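PDB 7CTQ: peptidyl tryptophan dihydroxylase from Pseudomonas putida, which probably uses FAD to dihydroxylate a peptidyl tryptophan, a step essential for biogenesis of the cysteine tryptophylquinone cofactor of quinohemoprotein amine dehydrogenase. Local coordinates for residues 166-171 with 186-191; 178-183 with 332-337; 251-256 with 305-310; 320-325 with 347-352; 390-395 with 419-424. All coordinates share one frame; numbering follows the deposited sequence. Where two conformers were deposited one is given.

Contact 1 of 5, residues 166-171 with 186-191; sequences QAAPGA and MARLED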
# COMPACT_ATOMS: atom_id res chain seq x y z
N GLN A 166 -12.18 26.10 -4.95
CA GLN A 166 -11.92 26.95 -3.80
C GLN A 166 -13.23 27.48 -3.24
O GLN A 166 -14.13 27.87 -3.99
CB GLN A 166 -11.00 28.12 -4.19
CG GLN A 166 -10.64 29.06 -3.05
CD GLN A 166 -9.67 28.45 -2.05
OE1 GLN A 166 -8.66 27.87 -2.44
NE2 GLN A 166 -9.99 28.57 -0.77
N ALA A 167 -13.34 27.50 -1.92
CA ALA A 167 -14.53 28.01 -1.25
C ALA A 167 -14.08 28.85 -0.06
O ALA A 167 -12.89 29.18 0.08
CB ALA A 167 -15.46 26.86 -0.82
N ALA A 168 -15.04 29.20 0.80
CA ALA A 168 -14.76 30.06 1.95
C ALA A 168 -13.98 29.29 3.01
O ALA A 168 -14.37 28.17 3.37
CB ALA A 168 -16.05 30.60 2.55
N PRO A 169 -12.89 29.86 3.55
CA PRO A 169 -12.14 29.16 4.60
C PRO A 169 -12.91 28.99 5.90
O PRO A 169 -14.05 29.46 6.02
CB PRO A 169 -10.92 30.06 4.80
CG PRO A 169 -10.76 30.76 3.50
CD PRO A 169 -12.16 31.02 3.03
N GLY A 170 -12.30 28.30 6.86
CA GLY A 170 -12.83 28.17 8.21
C GLY A 170 -14.15 27.44 8.35
O GLY A 170 -15.14 28.03 8.79
N ALA A 171 -14.17 26.15 8.01
CA ALA A 171 -15.33 25.27 8.20
C ALA A 171 -14.98 23.85 7.78
O ALA A 171 -15.63 23.30 6.89
CB ALA A 171 -16.54 25.76 7.40
N MET A 186 -15.44 13.22 -0.14
CA MET A 186 -15.33 14.67 -0.28
C MET A 186 -14.74 15.30 0.97
O MET A 186 -14.93 14.80 2.09
CB MET A 186 -16.69 15.31 -0.59
CG MET A 186 -17.72 15.08 0.49
SD MET A 186 -19.38 15.45 -0.06
CE MET A 186 -19.93 13.85 -0.66
N ALA A 187 -14.03 16.41 0.78
CA ALA A 187 -13.37 17.09 1.88
C ALA A 187 -13.31 18.59 1.63
O ALA A 187 -13.24 19.05 0.49
CB ALA A 187 -11.95 16.55 2.09
N ARG A 188 -13.31 19.34 2.73
CA ARG A 188 -13.18 20.79 2.69
C ARG A 188 -12.15 21.19 3.74
O ARG A 188 -12.37 20.97 4.93
CB ARG A 188 -14.53 21.47 2.94
CG ARG A 188 -14.51 22.97 2.84
CD ARG A 188 -15.76 23.53 3.47
NE ARG A 188 -15.87 24.96 3.23
CZ ARG A 188 -16.86 25.72 3.68
NH1 ARG A 188 -17.83 25.16 4.40
NH2 ARG A 188 -16.88 27.02 3.41
N LEU A 189 -11.03 21.74 3.29
CA LEU A 189 -9.96 22.09 4.22
C LEU A 189 -10.30 23.40 4.93
O LEU A 189 -11.23 24.12 4.57
CB LEU A 189 -8.63 22.21 3.48
CG LEU A 189 -8.07 20.92 2.87
CD1 LEU A 189 -6.96 21.25 1.89
CD2 LEU A 189 -7.56 20.01 3.96
N GLU A 190 -9.51 23.70 5.97
CA GLU A 190 -9.76 24.90 6.75
C GLU A 190 -9.52 26.16 5.93
O GLU A 190 -10.28 27.13 6.05
CB GLU A 190 -8.87 24.91 8.00
CG GLU A 190 -9.12 26.09 8.92
CD GLU A 190 -9.30 25.66 10.36
OE1 GLU A 190 -10.42 25.83 10.89
OE2 GLU A 190 -8.34 25.13 10.95
N ASP A 191 -8.50 26.15 5.07
CA ASP A 191 -8.22 27.25 4.15
C ASP A 191 -9.19 27.30 2.97
O ASP A 191 -8.95 28.06 2.02
CB ASP A 191 -6.77 27.17 3.65
CG ASP A 191 -6.54 26.04 2.64
OD1 ASP A 191 -7.37 25.11 2.58
OD2 ASP A 191 -5.53 26.09 1.91
O HOH W 1 -13.28 25.58 4.67
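Arg-188 reaches loop 166-171 because its CG is anti to the backbone N (chi1 -177°) and the chain stays extended to NE. Gln-166 starts the same way, but a bend at chi2 (72°) turns its CD back toward Asp-191. The guanidinium lies under Ala-171, whose CB sits over one face, 3.3 Å from Arg-188 NH1. Arg-188 NH2 gives a hydrogen bond to Ala-168 O (2.8 Å), which lies out of the guanidinium plane, and makes a salt bridge with Asp-230 OD2. A water links Ala-168 O to Leu-189 O. Gln-166 NE2 bonds Asp-191 O at 3.0 Å, in the amide plane and on a carbonyl lone pair. Gln-166 NE2 also bonds Ala-167 O. The contact pins a surface loop between strands 158-166 and 173-179 to the end of strand 182-188 and the turn after it. An alanine in place of Arg-188 would probably leave Ala-168 O without this donor and Asp-230 without its salt-bridge mate. A carbonyl and a carboxylate would probably stabilise this buried cation.

Contact 2 of 5, residues 178-183 with 332-337; sequences SLADGW and VGQPFW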
# COMPACT_ATOMS: atom_id res chain seq x y z
N SER A 178 -22.29 6.29 -0.06
CA SER A 178 -22.55 5.25 -1.03
C SER A 178 -23.57 5.75 -2.05
O SER A 178 -24.64 6.26 -1.69
CB SER A 178 -23.06 4.00 -0.31
OG SER A 178 -23.98 3.26 -1.10
N LEU A 179 -23.23 5.63 -3.33
CA LEU A 179 -24.14 5.91 -4.42
C LEU A 179 -24.63 4.61 -5.05
O LEU A 179 -24.17 3.51 -4.70
CB LEU A 179 -23.47 6.80 -5.46
CG LEU A 179 -22.61 7.92 -4.87
CD1 LEU A 179 -21.68 8.47 -5.93
CD2 LEU A 179 -23.50 9.05 -4.30
N ALA A 180 -25.56 4.73 -5.99
CA ALA A 180 -26.15 3.55 -6.61
C ALA A 180 -25.14 2.76 -7.43
O ALA A 180 -25.22 1.53 -7.49
CB ALA A 180 -27.34 3.97 -7.48
N ASP A 181 -24.19 3.45 -8.07
CA ASP A 181 -23.24 2.84 -9.00
C ASP A 181 -21.81 3.26 -8.67
O ASP A 181 -20.94 3.31 -9.55
CB ASP A 181 -23.60 3.19 -10.45
CG ASP A 181 -23.54 4.70 -10.72
OD1 ASP A 181 -23.66 5.49 -9.76
OD2 ASP A 181 -23.37 5.10 -11.89
N GLY A 182 -21.56 3.59 -7.41
CA GLY A 182 -20.24 4.04 -7.01
C GLY A 182 -20.29 4.55 -5.59
O GLY A 182 -21.27 4.37 -4.88
N TRP A 183 -19.20 5.20 -5.20
CA TRP A 183 -19.17 5.88 -3.92
C TRP A 183 -18.33 7.14 -4.08
O TRP A 183 -17.49 7.24 -4.97
CB TRP A 183 -18.63 4.97 -2.78
CG TRP A 183 -17.25 4.45 -3.02
CD1 TRP A 183 -16.89 3.32 -3.72
CD2 TRP A 183 -16.03 5.04 -2.56
NE1 TRP A 183 -15.52 3.18 -3.71
CE2 TRP A 183 -14.97 4.21 -3.00
CE3 TRP A 183 -15.72 6.17 -1.80
CZ2 TRP A 183 -13.63 4.50 -2.74
CZ3 TRP A 183 -14.39 6.45 -1.52
CH2 TRP A 183 -13.36 5.62 -1.99
N VAL A 332 -28.48 -4.41 -3.96
CA VAL A 332 -28.30 -5.78 -4.41
C VAL A 332 -28.39 -5.94 -5.93
O VAL A 332 -27.85 -6.91 -6.48
CB VAL A 332 -29.30 -6.69 -3.67
CG1 VAL A 332 -28.91 -6.79 -2.19
CG2 VAL A 332 -30.71 -6.15 -3.83
N GLY A 333 -29.04 -5.03 -6.64
CA GLY A 333 -29.09 -5.24 -8.07
C GLY A 333 -28.00 -4.57 -8.89
O GLY A 333 -28.04 -4.65 -10.12
N GLN A 334 -27.02 -3.93 -8.24
CA GLN A 334 -26.15 -2.98 -8.92
C GLN A 334 -24.85 -3.64 -9.35
O GLN A 334 -24.14 -4.19 -8.50
CB GLN A 334 -25.85 -1.80 -8.00
CG GLN A 334 -27.08 -1.05 -7.53
CD GLN A 334 -27.77 -0.32 -8.68
OE1 GLN A 334 -27.14 0.05 -9.66
NE2 GLN A 334 -29.07 -0.11 -8.54
N PRO A 335 -24.49 -3.59 -10.64
CA PRO A 335 -23.22 -4.19 -11.08
C PRO A 335 -21.98 -3.62 -10.41
O PRO A 335 -21.02 -4.37 -10.21
CB PRO A 335 -23.21 -3.90 -12.59
CG PRO A 335 -24.64 -3.82 -12.96
CD PRO A 335 -25.33 -3.17 -11.78
N PHE A 336 -21.94 -2.32 -10.07
CA PHE A 336 -20.73 -1.78 -9.45
C PHE A 336 -20.43 -2.50 -8.14
O PHE A 336 -19.27 -2.84 -7.87
CB PHE A 336 -20.86 -0.28 -9.20
CG PHE A 336 -19.73 0.29 -8.36
CD1 PHE A 336 -18.55 0.68 -8.96
CD2 PHE A 336 -19.84 0.40 -6.98
CE1 PHE A 336 -17.49 1.19 -8.21
CE2 PHE A 336 -18.79 0.91 -6.22
CZ PHE A 336 -17.61 1.29 -6.84
N TRP A 337 -21.46 -2.70 -7.33
CA TRP A 337 -21.31 -3.25 -5.99
C TRP A 337 -21.12 -4.77 -6.02
O TRP A 337 -20.20 -5.29 -5.38
CB TRP A 337 -22.53 -2.87 -5.15
CG TRP A 337 -22.60 -1.39 -4.87
CD1 TRP A 337 -23.29 -0.45 -5.58
CD2 TRP A 337 -21.94 -0.70 -3.81
NE1 TRP A 337 -23.11 0.80 -5.02
CE2 TRP A 337 -22.28 0.67 -3.94
CE3 TRP A 337 -21.09 -1.09 -2.77
CZ2 TRP A 337 -21.79 1.64 -3.06
CZ3 TRP A 337 -20.62 -0.13 -1.89
CH2 TRP A 337 -20.97 1.22 -2.04
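Trp-337 and Phe-336, in the first turn of helix 335-341, pack on the tip of a beta hairpin. Strands 173-179 and 182-188 form the hairpin, and Ala-180 and Asp-181 make its tight turn. Trp-337 has CG anti to the carbonyl carbon (chi1 -68°). Its indole presents an edge to the turn. Trp-337 NE1 gives a hydrogen bond to Leu-179 O, 2.9 Å away and near the ring plane. The N-H is bent from the line to the oxygen, at 142°. The six-membered ring carries Trp-337 CZ2 to within 3.4 Å of Ser-178 OG, whose hydrogen bonds go to Glu-328 and Arg-331. An alanine in place of Trp-337 would probably leave Leu-179 O without this donor and open a gap beside Ser-178. Phe-336 differs, with CG anti to the backbone N (chi1 171°). Its ring lies against the turn, and Asp-181 O is 3.5 Å from Phe-336 CG. Trp-183 CD1 meets Phe-336 CZ at 3.8 Å, near the plane of the phenyl ring. The Trp-183 side chain is also about 6 Å from the FAD, so the hairpin borders the flavin region. Gly-182 CA makes a CH-pi contact over one face of Phe-336, 3.6 Å from the ring centroid.

Contact 3 of 5, residues 251-256 with 305-310; sequences ECVGQD and FHQQRI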
# COMPACT_ATOMS: atom_id res chain seq x y z
N GLU A 251 6.10 -7.78 -12.58
CA GLU A 251 7.46 -7.94 -12.05
C GLU A 251 7.69 -6.88 -10.99
O GLU A 251 7.36 -5.71 -11.21
CB GLU A 251 8.51 -7.81 -13.15
CG GLU A 251 8.38 -8.82 -14.27
CD GLU A 251 8.28 -10.23 -13.74
OE1 GLU A 251 9.10 -10.59 -12.87
OE2 GLU A 251 7.38 -10.98 -14.20
N CYS A 252 8.28 -7.25 -9.86
CA CYS A 252 8.52 -6.26 -8.82
C CYS A 252 9.93 -6.27 -8.25
O CYS A 252 10.20 -5.48 -7.34
CB CYS A 252 7.51 -6.42 -7.68
SG CYS A 252 7.41 -8.08 -7.00
N VAL A 253 10.82 -7.13 -8.73
CA VAL A 253 12.20 -7.13 -8.26
C VAL A 253 13.09 -7.82 -9.29
O VAL A 253 12.69 -8.81 -9.92
CB VAL A 253 12.31 -7.80 -6.86
CG1 VAL A 253 11.73 -9.21 -6.89
CG2 VAL A 253 13.74 -7.79 -6.35
N GLY A 254 14.31 -7.30 -9.45
CA GLY A 254 15.30 -7.82 -10.36
C GLY A 254 16.64 -8.04 -9.68
O GLY A 254 16.74 -7.97 -8.45
N GLN A 255 17.68 -8.32 -10.46
CA GLN A 255 19.02 -8.47 -9.90
C GLN A 255 19.52 -7.17 -9.28
O GLN A 255 20.30 -7.20 -8.32
CB GLN A 255 19.99 -8.94 -10.98
CG GLN A 255 19.64 -10.28 -11.57
CD GLN A 255 19.58 -11.37 -10.52
OE1 GLN A 255 18.52 -11.91 -10.23
NE2 GLN A 255 20.74 -11.70 -9.95
N ASP A 256 19.09 -6.04 -9.81
CA ASP A 256 19.59 -4.75 -9.37
C ASP A 256 18.49 -3.71 -9.34
O ASP A 256 18.74 -2.52 -9.54
CB ASP A 256 20.74 -4.25 -10.27
CG ASP A 256 20.36 -4.20 -11.75
OD1 ASP A 256 19.15 -4.20 -12.08
OD2 ASP A 256 21.28 -4.13 -12.60
N PHE A 305 11.33 -13.71 -2.03
CA PHE A 305 10.82 -13.15 -0.78
C PHE A 305 9.98 -11.90 -1.05
O PHE A 305 8.87 -11.75 -0.51
CB PHE A 305 11.98 -12.84 0.17
CG PHE A 305 11.52 -12.39 1.52
CD1 PHE A 305 11.26 -11.04 1.77
CD2 PHE A 305 11.30 -13.31 2.53
CE1 PHE A 305 10.79 -10.62 3.01
CE2 PHE A 305 10.84 -12.90 3.79
CZ PHE A 305 10.58 -11.55 4.02
N HIS A 306 10.47 -11.00 -1.90
CA HIS A 306 9.74 -9.76 -2.16
C HIS A 306 8.46 -10.01 -2.96
O HIS A 306 7.40 -9.47 -2.62
CB HIS A 306 10.64 -8.75 -2.88
CG HIS A 306 10.04 -7.37 -2.94
ND1 HIS A 306 9.74 -6.64 -1.81
CD2 HIS A 306 9.69 -6.60 -4.00
CE1 HIS A 306 9.22 -5.48 -2.18
NE2 HIS A 306 9.19 -5.43 -3.50
N GLN A 307 8.55 -10.79 -4.04
CA GLN A 307 7.38 -11.06 -4.86
C GLN A 307 6.25 -11.65 -4.02
O GLN A 307 5.12 -11.17 -4.06
CB GLN A 307 7.73 -12.04 -5.99
CG GLN A 307 8.47 -11.46 -7.16
CD GLN A 307 9.30 -12.51 -7.86
OE1 GLN A 307 8.83 -13.63 -8.09
NE2 GLN A 307 10.55 -12.18 -8.14
N GLN A 308 6.56 -12.70 -3.27
CA GLN A 308 5.52 -13.40 -2.53
C GLN A 308 4.94 -12.55 -1.40
O GLN A 308 3.73 -12.59 -1.15
CB GLN A 308 6.08 -14.72 -2.00
CG GLN A 308 6.50 -15.64 -3.15
CD GLN A 308 6.95 -17.00 -2.66
OE1 GLN A 308 7.57 -17.11 -1.60
NE2 GLN A 308 6.62 -18.04 -3.40
N ARG A 309 5.77 -11.75 -0.72
CA ARG A 309 5.24 -10.81 0.26
C ARG A 309 4.29 -9.81 -0.40
O ARG A 309 3.18 -9.59 0.08
CB ARG A 309 6.38 -10.08 0.98
CG ARG A 309 5.90 -8.90 1.85
CD ARG A 309 7.01 -8.27 2.71
NE ARG A 309 6.56 -7.04 3.37
CZ ARG A 309 5.82 -7.01 4.48
NH1 ARG A 309 5.44 -8.15 5.05
NH2 ARG A 309 5.45 -5.86 5.01
N ILE A 310 4.73 -9.20 -1.51
CA ILE A 310 3.90 -8.21 -2.19
C ILE A 310 2.56 -8.81 -2.61
O ILE A 310 1.50 -8.19 -2.46
CB ILE A 310 4.65 -7.61 -3.40
CG1 ILE A 310 5.86 -6.78 -2.96
CG2 ILE A 310 3.72 -6.78 -4.25
CD1 ILE A 310 5.54 -5.74 -1.92
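Cys-252, Gln-307 and Val-253 carry most of the contact. Cys-252 and Gln-307 both have two conformers, so details of their contacts are less certain. In one, the thiol of Cys-252 points at the helix, and Cys-252 SG lies 3.5 Å from Gln-307 CG. Gln-307 has CG beside the backbone N, and the chain then runs on extended. Its amide end reaches Val-253, with Gln-307 NE2 3.4 Å from Val-253 CG1. The two side chains cross at about a right angle. Val-253 CG1 sits between the backbone N and the carbonyl carbon (chi1 56°), which turns this methyl to the glutamine. No hydrogen bond joins the segments. His-306 fills in beside them. His-306 CD2 is 3.6 Å from Cys-252 O, which lies at the ring edge. His-306 CD2 is also 4.1 Å from Val-253 CB. Ile-310 CG1 lies over one face of this ring. The imidazole is anchored by a hydrogen bond from NE2 to Arg-259 O. Val-253 and His-306 also both touch Ile-258, in strand 257-259, an outermost strand of a seven-stranded mixed sheet. The long helix 299-327 thus packs beside the edge of this sheet, consistent with the Rossmann-type FAD-binding fold.

Contact 4 of 5, residues 320-325 with 347-352; sequences IGRDFY and QALHVA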
# COMPACT_ATOMS: atom_id res chain seq x y z
N ILE A 320 -9.75 -6.97 2.42
CA ILE A 320 -10.21 -6.00 3.40
C ILE A 320 -11.13 -4.99 2.73
O ILE A 320 -12.20 -4.66 3.25
CB ILE A 320 -9.01 -5.33 4.09
CG1 ILE A 320 -8.39 -6.31 5.08
CG2 ILE A 320 -9.43 -4.04 4.77
CD1 ILE A 320 -7.14 -5.82 5.74
N GLY A 321 -10.74 -4.52 1.54
CA GLY A 321 -11.59 -3.61 0.80
C GLY A 321 -12.90 -4.24 0.40
O GLY A 321 -13.97 -3.62 0.52
N ARG A 322 -12.86 -5.50 -0.04
CA ARG A 322 -14.07 -6.23 -0.40
C ARG A 322 -15.07 -6.23 0.75
O ARG A 322 -16.28 -6.02 0.55
CB ARG A 322 -13.71 -7.67 -0.78
CG ARG A 322 -14.92 -8.60 -0.86
CD ARG A 322 -14.50 -10.05 -0.66
NE ARG A 322 -14.12 -10.29 0.72
CZ ARG A 322 -13.36 -11.31 1.12
NH1 ARG A 322 -12.91 -12.19 0.24
NH2 ARG A 322 -13.07 -11.45 2.41
N ASP A 323 -14.59 -6.49 1.97
CA ASP A 323 -15.48 -6.53 3.13
C ASP A 323 -16.11 -5.17 3.40
O ASP A 323 -17.25 -5.11 3.87
CB ASP A 323 -14.71 -7.01 4.36
CG ASP A 323 -14.34 -8.49 4.28
OD1 ASP A 323 -14.74 -9.14 3.30
OD2 ASP A 323 -13.62 -8.99 5.17
N PHE A 324 -15.39 -4.08 3.13
CA PHE A 324 -16.02 -2.77 3.20
C PHE A 324 -17.14 -2.66 2.17
O PHE A 324 -18.26 -2.26 2.51
CB PHE A 324 -14.99 -1.65 2.99
CG PHE A 324 -14.12 -1.41 4.17
CD1 PHE A 324 -14.66 -1.25 5.43
CD2 PHE A 324 -12.74 -1.37 4.03
CE1 PHE A 324 -13.84 -1.04 6.53
CE2 PHE A 324 -11.92 -1.16 5.12
CZ PHE A 324 -12.47 -0.99 6.37
N TYR A 325 -16.87 -3.04 0.92
CA TYR A 325 -17.93 -3.05 -0.09
C TYR A 325 -19.10 -3.91 0.36
O TYR A 325 -20.27 -3.58 0.12
CB TYR A 325 -17.38 -3.55 -1.44
CG TYR A 325 -16.64 -2.50 -2.25
CD1 TYR A 325 -17.30 -1.38 -2.77
CD2 TYR A 325 -15.27 -2.63 -2.51
CE1 TYR A 325 -16.61 -0.42 -3.54
CE2 TYR A 325 -14.59 -1.66 -3.27
CZ TYR A 325 -15.26 -0.56 -3.78
OH TYR A 325 -14.58 0.39 -4.52
N GLN A 347 -12.81 -15.69 -0.08
CA GLN A 347 -12.05 -16.26 1.02
C GLN A 347 -12.09 -15.35 2.24
O GLN A 347 -11.92 -14.13 2.12
CB GLN A 347 -10.61 -16.51 0.58
CG GLN A 347 -9.66 -16.89 1.70
CD GLN A 347 -8.35 -17.44 1.18
OE1 GLN A 347 -8.33 -18.24 0.24
NE2 GLN A 347 -7.24 -17.00 1.77
N ALA A 348 -12.31 -15.93 3.41
CA ALA A 348 -12.28 -15.16 4.65
C ALA A 348 -10.87 -14.61 4.89
O ALA A 348 -9.87 -15.15 4.40
CB ALA A 348 -12.73 -16.02 5.83
N LEU A 349 -10.80 -13.51 5.66
CA LEU A 349 -9.49 -12.92 5.97
C LEU A 349 -8.63 -13.85 6.83
O LEU A 349 -7.40 -13.86 6.68
CB LEU A 349 -9.66 -11.58 6.68
CG LEU A 349 -9.55 -10.30 5.84
CD1 LEU A 349 -8.23 -10.23 5.07
CD2 LEU A 349 -10.73 -10.18 4.89
N HIS A 350 -9.24 -14.61 7.74
CA HIS A 350 -8.52 -15.66 8.47
C HIS A 350 -9.01 -17.01 7.97
O HIS A 350 -10.16 -17.39 8.20
CB HIS A 350 -8.73 -15.52 9.98
CG HIS A 350 -7.73 -16.28 10.79
ND1 HIS A 350 -7.56 -16.09 12.15
CD2 HIS A 350 -6.85 -17.25 10.44
CE1 HIS A 350 -6.62 -16.90 12.60
NE2 HIS A 350 -6.17 -17.62 11.58
N VAL A 351 -8.14 -17.73 7.26
CA VAL A 351 -8.54 -19.00 6.66
C VAL A 351 -8.65 -20.08 7.73
O VAL A 351 -8.00 -20.01 8.79
CB VAL A 351 -7.53 -19.40 5.56
CG1 VAL A 351 -6.27 -19.85 6.19
CG2 VAL A 351 -8.07 -20.52 4.69
N ALA A 352 -9.47 -21.09 7.45
CA ALA A 352 -9.63 -22.22 8.36
C ALA A 352 -8.39 -23.11 8.37
O ALA A 352 -7.75 -23.31 7.33
CB ALA A 352 -10.86 -23.03 7.96
O HOH W 2 -13.52 -11.60 5.68
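The C-terminal part of the long helix 299-327 holds the loop leading from helix 335-341 to strand 359-367, chiefly through Arg-322 and Leu-349. Arg-322 grips Gln-347 O end-on, NH1 and NH2 each bonding it at 2.9 Å, the oxygen lying near the guanidinium plane. Both nitrogens approach from the same face of the carbonyl plane. Along its adjacent NE/NH2 edge the guanidinium meets Asp-323, the next residue in the helix. The bend at chi3 (71°) brings NE round to this carboxylate. Arg-322 NE and NH2 both bond Asp-323 OD1, NE at 2.9 Å, and the pair is a salt bridge. These two bonds restrain the rotation of the guanidinium. The contact fastens a loop to a helix near the protein surface, close to where Tyr-325 OH hydrogen-bonds Trp-183 NE1. Arg-322 NH1 has a further bond to Asp-345 O in the same loop. Leu-349 slides past Arg-322 in the opposite direction, with Leu-349 CD2 3.6 Å from Arg-322 NH2. Leu-349 CD2 is also 3.1 Å from Asp-323 OD2, a tight approach. Leu-349 CD1 meets Ile-320 CG1 at 3.9 Å, the two chains crossing at about a right angle. A water donates to Asp-323 OD2 and weakly accepts from Leu-349 N.

Contact 5 of 5, residues 390-395 with 419-424; sequences QGVELA and QRMVRR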
# COMPACT_ATOMS: atom_id res chain seq x y z
N GLN A 390 9.72 -17.28 18.68
CA GLN A 390 10.66 -16.79 19.70
C GLN A 390 11.92 -17.66 19.77
O GLN A 390 12.39 -18.01 20.85
CB GLN A 390 9.99 -16.70 21.07
CG GLN A 390 8.97 -15.58 21.19
CD GLN A 390 9.61 -14.19 21.17
OE1 GLN A 390 10.44 -13.87 22.03
NE2 GLN A 390 9.20 -13.35 20.21
N GLY A 391 12.44 -18.04 18.60
CA GLY A 391 13.66 -18.81 18.50
C GLY A 391 13.47 -20.30 18.34
O GLY A 391 14.43 -21.00 17.96
N VAL A 392 12.28 -20.82 18.64
CA VAL A 392 12.01 -22.25 18.54
C VAL A 392 11.61 -22.55 17.10
O VAL A 392 10.51 -22.17 16.67
CB VAL A 392 10.91 -22.67 19.52
CG1 VAL A 392 10.79 -24.19 19.55
CG2 VAL A 392 11.19 -22.10 20.90
N GLU A 393 12.49 -23.21 16.36
CA GLU A 393 12.15 -23.61 15.00
C GLU A 393 11.08 -24.69 15.03
O GLU A 393 11.15 -25.64 15.81
CB GLU A 393 13.39 -24.13 14.27
CG GLU A 393 14.57 -23.18 14.26
CD GLU A 393 15.64 -23.62 13.28
OE1 GLU A 393 15.79 -22.96 12.24
OE2 GLU A 393 16.33 -24.64 13.55
N LEU A 394 10.09 -24.55 14.14
CA LEU A 394 8.95 -25.46 14.12
C LEU A 394 9.11 -26.65 13.19
O LEU A 394 8.50 -27.70 13.43
CB LEU A 394 7.69 -24.69 13.71
CG LEU A 394 7.33 -23.50 14.60
CD1 LEU A 394 6.18 -22.75 13.95
CD2 LEU A 394 6.95 -23.97 15.99
N ALA A 395 9.88 -26.52 12.12
CA ALA A 395 9.99 -27.64 11.17
C ALA A 395 10.48 -28.93 11.81
O ALA A 395 9.93 -30.00 11.46
CB ALA A 395 10.89 -27.24 9.99
N GLN A 419 7.24 -24.94 25.65
CA GLN A 419 6.34 -26.06 25.38
C GLN A 419 4.89 -25.61 25.25
O GLN A 419 4.16 -26.11 24.38
CB GLN A 419 6.43 -27.10 26.50
CG GLN A 419 7.77 -27.74 26.69
CD GLN A 419 7.66 -28.99 27.52
OE1 GLN A 419 6.56 -29.49 27.76
NE2 GLN A 419 8.80 -29.50 27.98
N ARG A 420 4.44 -24.71 26.13
CA ARG A 420 3.06 -24.24 26.06
C ARG A 420 2.86 -23.33 24.85
O ARG A 420 1.79 -23.35 24.23
CB ARG A 420 2.67 -23.51 27.35
CG ARG A 420 2.48 -24.44 28.56
CD ARG A 420 1.93 -23.68 29.78
NE ARG A 420 2.76 -22.53 30.13
CZ ARG A 420 3.77 -22.56 31.01
NH1 ARG A 420 4.08 -23.71 31.62
NH2 ARG A 420 4.47 -21.46 31.26
N MET A 421 3.89 -22.57 24.50
CA MET A 421 3.83 -21.74 23.30
C MET A 421 3.68 -22.59 22.05
O MET A 421 2.86 -22.29 21.17
CB MET A 421 5.09 -20.87 23.22
CG MET A 421 5.18 -19.95 22.03
SD MET A 421 6.86 -19.26 21.87
CE MET A 421 7.85 -20.75 21.86
N VAL A 422 4.45 -23.68 21.95
CA VAL A 422 4.39 -24.52 20.76
C VAL A 422 3.04 -25.22 20.67
O VAL A 422 2.47 -25.36 19.58
CB VAL A 422 5.56 -25.52 20.76
CG1 VAL A 422 5.24 -26.71 19.85
CG2 VAL A 422 6.85 -24.80 20.36
N ARG A 423 2.51 -25.67 21.82
CA ARG A 423 1.21 -26.34 21.83
C ARG A 423 0.09 -25.42 21.36
O ARG A 423 -0.83 -25.86 20.66
CB ARG A 423 0.89 -26.83 23.24
CG ARG A 423 1.76 -27.97 23.71
CD ARG A 423 1.35 -28.42 25.10
NE ARG A 423 2.03 -29.65 25.49
CZ ARG A 423 1.60 -30.88 25.21
NH1 ARG A 423 0.47 -31.05 24.53
NH2 ARG A 423 2.29 -31.93 25.61
N ARG A 424 0.12 -24.16 21.77
CA ARG A 424 -0.90 -23.21 21.33
C ARG A 424 -0.84 -22.98 19.83
O ARG A 424 -1.88 -22.89 19.17
CB ARG A 424 -0.73 -21.88 22.07
CG ARG A 424 -1.14 -21.93 23.53
CD ARG A 424 -1.31 -20.53 24.09
NE ARG A 424 -0.12 -19.70 23.85
CZ ARG A 424 0.92 -19.64 24.68
NH1 ARG A 424 0.94 -20.37 25.79
NH2 ARG A 424 1.96 -18.86 24.39
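Gln-390 and Met-421 lie 9.2 Å apart at their CA atoms, and Leu-394 and Val-422 8.1 Å apart, so the backbones of segment 390-395 and helix segment 419-424 are bridged by side chains alone. Gln-390 and Gly-391 have positive phi angles (49° and 97°), as in a type I' turn. They join strands 388-389 and 392-393 into a small beta hairpin, which rests on the C-terminal helix 416-428. Val-392 points from the hairpin toward the helix. Its CG2 meets Met-421 CE at 3.7 Å, the two side chains sliding past each other in opposite directions. A bend at chi3 (53°) turns CE of Met-421 toward the valine, while SD lies 4.1 Å from Gln-390 CB. The other methyl of the valine, CG1, faces Val-422 CG2 at 4.1 Å. Leu-394 adds a looser touch, with CD2 4.4 Å from the same Val-422 CG2. Leu-414 also packs on Val-392, and Leu-389 on Met-421.

How the contacts relate
From the N terminus, contact 1 closes the short loop from 166-171 to 186-191. Segment 178-183 of contact 2 lies within that loop, so contacts 1 and 2 cross, both on strand 182-188. Contact 2 closes a long loop to helix 335-341. Contact 3 falls wholly inside it, closing the loop from 251-256 to 305-310, on helix 299-327. Contact 4 closes the loop from 320-325, on the same helix, to 347-352, so it crosses contact 2. Contacts 2 and 4 touch: Tyr-325 packs on both aromatic residues of the helix start and probably hydrogen-bonds Trp-183. Contact 5, in series, closes the loop from 390-395 to 419-424, joins a small hairpin to the C-terminal helix and touches none of the others.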